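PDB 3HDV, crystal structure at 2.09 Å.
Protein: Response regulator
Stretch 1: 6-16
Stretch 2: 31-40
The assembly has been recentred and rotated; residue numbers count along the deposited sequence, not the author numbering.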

# COMPACT_ATOMS: atom_id res chain seq x y z
N ALA B 6 -3.44 23.51 -9.82
CA ALA B 6 -2.28 22.68 -10.17
C ALA B 6 -2.73 21.24 -10.03
O ALA B 6 -3.70 20.95 -9.34
CB ALA B 6 -1.10 22.99 -9.23
N ARG B 7 -2.08 20.33 -10.74
CA ARG B 7 -2.48 18.92 -10.61
C ARG B 7 -2.37 18.48 -9.09
O ARG B 7 -1.43 18.85 -8.42
CB ARG B 7 -1.65 18.03 -11.53
CG ARG B 7 -2.16 16.57 -11.59
CD ARG B 7 -1.56 15.76 -12.75
NE ARG B 7 -0.16 15.42 -12.51
CZ ARG B 7 0.85 15.71 -13.33
NH1 ARG B 7 0.60 16.33 -14.49
NH2 ARG B 7 2.09 15.35 -13.01
N PRO B 8 -3.38 17.77 -8.56
CA PRO B 8 -3.31 17.37 -7.14
C PRO B 8 -2.08 16.49 -6.84
O PRO B 8 -1.71 15.65 -7.66
CB PRO B 8 -4.62 16.56 -6.92
CG PRO B 8 -5.52 16.95 -8.06
CD PRO B 8 -4.61 17.28 -9.22
N LEU B 9 -1.45 16.74 -5.69
CA LEU B 9 -0.43 15.87 -5.11
C LEU B 9 -0.71 15.60 -3.60
O LEU B 9 -0.88 16.55 -2.82
CB LEU B 9 0.95 16.49 -5.32
CG LEU B 9 2.20 15.78 -4.79
CD1 LEU B 9 2.28 14.41 -5.52
CD2 LEU B 9 3.41 16.67 -5.09
N VAL B 10 -0.74 14.31 -3.20
CA VAL B 10 -0.98 13.88 -1.80
C VAL B 10 0.33 13.45 -1.19
O VAL B 10 1.04 12.71 -1.83
CB VAL B 10 -2.07 12.72 -1.71
CG1 VAL B 10 -2.33 12.25 -0.25
CG2 VAL B 10 -3.41 13.21 -2.32
N LEU B 11 0.68 13.94 -0.00
CA LEU B 11 1.86 13.42 0.70
C LEU B 11 1.39 12.36 1.72
O LEU B 11 0.62 12.64 2.62
CB LEU B 11 2.52 14.52 1.50
CG LEU B 11 3.69 14.15 2.43
CD1 LEU B 11 4.91 13.67 1.62
CD2 LEU B 11 4.04 15.42 3.27
N VAL B 12 1.91 11.16 1.61
CA VAL B 12 1.55 10.10 2.57
C VAL B 12 2.70 9.91 3.56
O VAL B 12 3.80 9.55 3.16
CB VAL B 12 1.34 8.76 1.83
CG1 VAL B 12 1.08 7.61 2.87
CG2 VAL B 12 0.13 8.88 0.84
N VAL B 13 2.44 10.11 4.84
CA VAL B 13 3.50 10.02 5.83
C VAL B 13 3.27 8.78 6.71
O VAL B 13 2.24 8.67 7.36
CB VAL B 13 3.50 11.29 6.73
CG1 VAL B 13 4.61 11.27 7.80
CG2 VAL B 13 3.48 12.56 5.85
N ASP B 14 4.26 7.89 6.73
CA ASP B 14 4.20 6.69 7.56
C ASP B 14 5.58 6.10 7.69
O ASP B 14 6.33 6.02 6.69
CB ASP B 14 3.25 5.69 6.87
CG ASP B 14 2.88 4.51 7.76
OD1 ASP B 14 3.49 4.33 8.85
OD2 ASP B 14 1.97 3.80 7.33
N ASP B 15 5.96 5.63 8.88
CA ASP B 15 7.26 4.99 8.98
C ASP B 15 7.21 3.53 8.53
O ASP B 15 8.22 2.87 8.36
CB ASP B 15 7.91 5.23 10.37
CG ASP B 15 7.12 4.60 11.52
OD1 ASP B 15 5.98 4.18 11.31
OD2 ASP B 15 7.65 4.51 12.66
N ASN B 16 6.00 3.01 8.33
CA ASN B 16 5.82 1.68 7.74
C ASN B 16 5.84 1.78 6.21
O ASN B 16 4.84 2.21 5.62
CB ASN B 16 4.53 1.09 8.31
CG ASN B 16 4.15 -0.27 7.76
OD1 ASN B 16 4.65 -0.78 6.74
ND2 ASN B 16 3.21 -0.87 8.48
N GLY B 31 -6.11 7.55 -10.01
CA GLY B 31 -5.70 8.76 -10.71
C GLY B 31 -5.19 9.93 -9.90
O GLY B 31 -5.11 11.06 -10.44
N ILE B 32 -4.82 9.69 -8.63
CA ILE B 32 -4.31 10.75 -7.76
C ILE B 32 -2.81 10.54 -7.50
O ILE B 32 -2.39 9.50 -6.95
CB ILE B 32 -5.05 10.79 -6.41
CG1 ILE B 32 -6.56 11.06 -6.60
CG2 ILE B 32 -4.40 11.81 -5.46
CD1 ILE B 32 -7.41 10.57 -5.46
N ASP B 33 -2.01 11.54 -7.88
CA ASP B 33 -0.58 11.54 -7.66
C ASP B 33 -0.26 11.56 -6.15
O ASP B 33 -0.92 12.26 -5.39
CB ASP B 33 -0.03 12.81 -8.25
CG ASP B 33 1.29 12.62 -8.87
OD1 ASP B 33 1.95 11.55 -8.65
OD2 ASP B 33 1.68 13.59 -9.59
N ALA B 34 0.74 10.80 -5.73
CA ALA B 34 1.07 10.74 -4.30
C ALA B 34 2.53 10.55 -4.09
O ALA B 34 3.15 9.90 -4.88
CB ALA B 34 0.27 9.62 -3.61
N VAL B 35 3.07 11.09 -3.00
CA VAL B 35 4.48 10.86 -2.69
C VAL B 35 4.55 10.50 -1.23
O VAL B 35 3.59 10.74 -0.52
CB VAL B 35 5.36 12.11 -2.95
CG1 VAL B 35 5.55 12.27 -4.50
CG2 VAL B 35 4.75 13.37 -2.32
N GLY B 36 5.65 9.90 -0.80
CA GLY B 36 5.73 9.37 0.57
C GLY B 36 6.85 9.97 1.35
O GLY B 36 7.90 10.28 0.78
N ALA B 37 6.62 10.13 2.65
CA ALA B 37 7.65 10.58 3.61
C ALA B 37 7.67 9.55 4.73
O ALA B 37 6.58 9.05 5.14
CB ALA B 37 7.26 11.92 4.20
N ASP B 38 8.86 9.24 5.26
CA ASP B 38 8.98 8.17 6.25
C ASP B 38 8.90 8.61 7.68
O ASP B 38 9.17 7.81 8.62
CB ASP B 38 10.23 7.32 5.97
CG ASP B 38 11.56 8.04 6.34
OD1 ASP B 38 11.55 9.22 6.81
OD2 ASP B 38 12.63 7.37 6.15
N GLY B 39 8.50 9.85 7.91
CA GLY B 39 8.36 10.36 9.27
C GLY B 39 8.21 11.87 9.26
O GLY B 39 8.15 12.47 8.17
N ALA B 40 8.14 12.49 10.44
CA ALA B 40 7.86 13.92 10.53
C ALA B 40 8.94 14.82 9.83
O ALA B 40 8.60 15.76 9.13
CB ALA B 40 7.66 14.35 11.97
O HOH W 1 -2.80 14.01 -9.34

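The two stretches run side by side as parallel strands, and the backbone does most of the joining. In a parallel pair, one residue reaches both its N and its O to partners two apart on the neighbor. Here V10 and V12 play that role. V10 N donates to D33 O (3.0 Å) and V10 O accepts from V35 N (2.8 Å); V12 N donates to V35 O (2.7 Å) and V12 O accepts from A37 N (2.9 Å). The ladder closes with D14 N to A37 O at 3.0 Å.

D33, V35 and A37 cover the most surface in their stretch, and their side chains lie on one face of the sheet with those of L9, L11 and V13. V35 sits at the center. Its CG1 and CG2 both lie near L9 CD1 (4.0 and 4.2 Å), while CG2 also lies 4.0 Å from L11 CD1. A branched beta carbon suits an extended backbone and offers apolar surface to both neighbors.

The methyl of A37 continues this apolar patch, its CB lying 3.9 Å from L11 CD1 and 4.2 Å from V13 CG2.

D33 lies near the start of the pairing and brings a charge beside R7. Its carboxylate makes a long salt bridge with R7, NH2 to OD2 at 3.9 Å; the oxygen approaches the edge of the guanidinium, near its plane, and is also hydrogen-bonded elsewhere in the structure. A water extends the backbone link here, donating to P8 O (2.6 Å) and accepting from D33 N (3.0 Å).

On the other face, V10 CG2 meets I32 CG2 at 3.6 Å, while V10 CB lies 4.3 Å from A34 CB. Opposite V12 comes G36, which has no side chain; G36 CA lies 3.2 Å from V12 O in a CA-H...O contact, as A34 CA does from V10 O.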